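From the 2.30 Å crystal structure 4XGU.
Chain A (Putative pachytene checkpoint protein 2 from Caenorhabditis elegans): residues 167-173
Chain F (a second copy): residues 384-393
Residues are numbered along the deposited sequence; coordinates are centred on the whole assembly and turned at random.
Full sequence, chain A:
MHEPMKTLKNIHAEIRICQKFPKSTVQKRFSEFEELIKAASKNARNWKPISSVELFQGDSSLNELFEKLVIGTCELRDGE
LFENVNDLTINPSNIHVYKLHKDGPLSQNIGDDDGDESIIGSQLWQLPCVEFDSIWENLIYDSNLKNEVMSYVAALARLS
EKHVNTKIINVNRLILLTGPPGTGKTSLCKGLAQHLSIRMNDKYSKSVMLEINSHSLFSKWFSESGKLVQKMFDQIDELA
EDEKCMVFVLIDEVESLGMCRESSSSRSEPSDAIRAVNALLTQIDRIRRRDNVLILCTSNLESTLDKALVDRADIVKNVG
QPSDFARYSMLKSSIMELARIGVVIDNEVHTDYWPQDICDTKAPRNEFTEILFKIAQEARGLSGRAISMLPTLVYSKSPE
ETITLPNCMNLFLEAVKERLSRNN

Chain A, residues 167-173: KIINVNR
Chain F (384-393) GRAISMLPTL

A single serine can serve a neighbouring backbone twice over, and Ser F388 does so between two copies of this protein: its carbonyl and its hydroxyl both receive the amide of Asn A170. Asn A170 N lies 3.2 Å from Ser F388 O (N-H...O angle 150°) and 3.2 Å from Ser F388 OG, in a weak bond at 129°. Ser F388 OG (chi1 t) donates a weak 3.4 Å bond to Ile A168 O.

In chain F, Met F389 N bonds Ala F386 O (3.0 Å) and Leu F390 N bonds Ile F387 O (3.1 Å); Leu F390 to Leu F393 are helical. Ser F388 O, 5.5 Å from Thr F392 N, takes the Asn A170 amide instead. Chain A is irregular, turning from phi/psi -76/-55 at Ile A168 to extended values at Ile A169 (-107/117), Asn A170 (-77/98) and Val A171 (-113/114). Asn A170 CA sits 5.4 Å from Met F389 CA, and Ile A169 to Asn A172 run roughly across the path from Arg F385 to Thr F392.

Side chains flank this polar centre. The CA-to-CB bond of Asn A170 (t, chi2 33°) points toward chain F; Asn A170 ND2 lies 3.5 Å from CG of Met F389 (m, t, m) and, over one guanidinium face, 3.9 Å from CZ of Arg F385 (t, p, t). Apolar contact joins Ile A169 (m, t) CG2 to Pro F391 CG at 3.6 Å; Val A171 (m) CG1 packs by van der Waals contact, a methyl forming no hydrogen bond here, against Thr F392 (m) OG1 at 3.4 Å.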

# COMPACT_ATOMS: atom_id res chain seq x y z
N LYS A 167 31.46 5.55 -18.70
CA LYS A 167 31.15 6.81 -19.37
C LYS A 167 31.52 6.78 -20.84
O LYS A 167 30.75 7.22 -21.70
CB LYS A 167 31.88 7.97 -18.68
CG LYS A 167 31.70 9.31 -19.38
CD LYS A 167 32.59 10.37 -18.76
CE LYS A 167 32.43 11.71 -19.46
NZ LYS A 167 33.33 12.74 -18.88
N ILE A 168 32.71 6.26 -21.15
CA ILE A 168 33.16 6.17 -22.53
C ILE A 168 32.47 5.03 -23.26
O ILE A 168 31.86 5.23 -24.31
CB ILE A 168 34.69 5.97 -22.61
CG1 ILE A 168 35.41 7.17 -21.99
CG2 ILE A 168 35.12 5.78 -24.06
CD1 ILE A 168 36.93 7.09 -22.10
N ILE A 169 32.57 3.82 -22.71
CA ILE A 169 31.94 2.65 -23.30
C ILE A 169 30.72 2.22 -22.49
O ILE A 169 30.84 1.84 -21.33
CB ILE A 169 32.92 1.48 -23.41
CG1 ILE A 169 34.11 1.86 -24.29
CG2 ILE A 169 32.22 0.25 -23.97
CD1 ILE A 169 35.05 0.71 -24.55
N ASN A 170 29.55 2.29 -23.11
CA ASN A 170 28.31 1.96 -22.41
C ASN A 170 28.09 0.46 -22.26
O ASN A 170 27.63 -0.21 -23.19
CB ASN A 170 27.11 2.58 -23.15
CG ASN A 170 25.82 2.46 -22.37
OD1 ASN A 170 25.82 2.49 -21.13
ND2 ASN A 170 24.71 2.32 -23.08
N VAL A 171 28.45 -0.07 -21.09
CA VAL A 171 28.17 -1.46 -20.75
C VAL A 171 27.15 -1.51 -19.61
O VAL A 171 27.42 -1.07 -18.49
CB VAL A 171 29.45 -2.23 -20.36
CG1 VAL A 171 30.23 -2.62 -21.60
CG2 VAL A 171 30.33 -1.40 -19.43
N ASN A 172 25.96 -2.03 -19.91
CA ASN A 172 24.83 -1.96 -18.99
C ASN A 172 24.77 -3.10 -17.97
O ASN A 172 24.10 -2.97 -16.94
CB ASN A 172 23.52 -1.92 -19.78
CG ASN A 172 23.19 -0.53 -20.28
OD1 ASN A 172 23.34 0.46 -19.56
ND2 ASN A 172 22.73 -0.44 -21.53
N ARG A 173 25.44 -4.21 -18.26
CA ARG A 173 25.48 -5.37 -17.37
C ARG A 173 24.10 -5.91 -17.00
O ARG A 173 23.91 -6.45 -15.91
CB ARG A 173 26.26 -5.02 -16.09
CG ARG A 173 27.73 -4.75 -16.33
CD ARG A 173 28.54 -4.86 -15.04
NE ARG A 173 28.97 -3.57 -14.53
CZ ARG A 173 30.03 -2.91 -14.98
NH1 ARG A 173 30.77 -3.43 -15.95
NH2 ARG A 173 30.35 -1.73 -14.46
N GLY F 384 24.31 8.98 -30.78
CA GLY F 384 25.42 9.01 -29.85
C GLY F 384 25.33 7.84 -28.88
O GLY F 384 26.34 7.25 -28.50
N ARG F 385 24.10 7.52 -28.49
CA ARG F 385 23.83 6.41 -27.59
C ARG F 385 24.20 5.08 -28.25
O ARG F 385 24.78 4.20 -27.62
CB ARG F 385 22.35 6.41 -27.19
CG ARG F 385 21.94 5.30 -26.23
CD ARG F 385 22.39 5.58 -24.81
NE ARG F 385 21.59 4.84 -23.83
CZ ARG F 385 21.79 4.86 -22.52
NH1 ARG F 385 22.78 5.58 -22.01
NH2 ARG F 385 21.01 4.16 -21.72
N ALA F 386 23.85 4.95 -29.53
CA ALA F 386 24.07 3.71 -30.27
C ALA F 386 25.55 3.41 -30.46
O ALA F 386 26.00 2.28 -30.26
CB ALA F 386 23.36 3.77 -31.61
N ILE F 387 26.31 4.43 -30.87
CA ILE F 387 27.73 4.27 -31.12
C ILE F 387 28.47 3.85 -29.85
O ILE F 387 29.44 3.09 -29.90
CB ILE F 387 28.35 5.58 -31.67
CG1 ILE F 387 27.70 5.93 -33.01
CG2 ILE F 387 29.85 5.45 -31.84
CD1 ILE F 387 28.36 7.09 -33.73
N SER F 388 27.98 4.32 -28.71
CA SER F 388 28.60 4.00 -27.43
C SER F 388 28.50 2.52 -27.09
O SER F 388 29.27 2.01 -26.28
CB SER F 388 27.95 4.83 -26.32
OG SER F 388 28.61 4.63 -25.09
N MET F 389 27.55 1.83 -27.71
CA MET F 389 27.34 0.40 -27.45
C MET F 389 27.95 -0.48 -28.54
O MET F 389 27.90 -1.70 -28.45
CB MET F 389 25.84 0.10 -27.32
CG MET F 389 25.26 0.40 -25.95
SD MET F 389 23.48 0.14 -25.88
CE MET F 389 22.90 1.51 -26.89
N LEU F 390 28.52 0.14 -29.56
CA LEU F 390 29.19 -0.60 -30.63
C LEU F 390 30.37 -1.45 -30.15
O LEU F 390 30.47 -2.61 -30.54
CB LEU F 390 29.66 0.35 -31.73
CG LEU F 390 28.62 0.86 -32.73
CD1 LEU F 390 29.26 1.81 -33.73
CD2 LEU F 390 27.96 -0.30 -33.45
N PRO F 391 31.28 -0.89 -29.32
CA PRO F 391 32.47 -1.69 -28.99
C PRO F 391 32.16 -3.02 -28.30
O PRO F 391 32.94 -3.96 -28.44
CB PRO F 391 33.27 -0.77 -28.06
CG PRO F 391 32.32 0.26 -27.61
CD PRO F 391 31.37 0.46 -28.73
N THR F 392 31.05 -3.08 -27.58
CA THR F 392 30.64 -4.33 -26.95
C THR F 392 30.29 -5.37 -28.01
O THR F 392 30.69 -6.54 -27.92
CB THR F 392 29.44 -4.12 -26.01
OG1 THR F 392 29.84 -3.28 -24.91
CG2 THR F 392 28.96 -5.45 -25.47
N LEU F 393 29.55 -4.94 -29.02
CA LEU F 393 29.23 -5.79 -30.16
C LEU F 393 30.49 -6.15 -30.93
O LEU F 393 30.64 -7.27 -31.42
CB LEU F 393 28.22 -5.09 -31.08
CG LEU F 393 27.93 -5.77 -32.42
CD1 LEU F 393 27.41 -7.18 -32.21
CD2 LEU F 393 26.93 -4.94 -33.22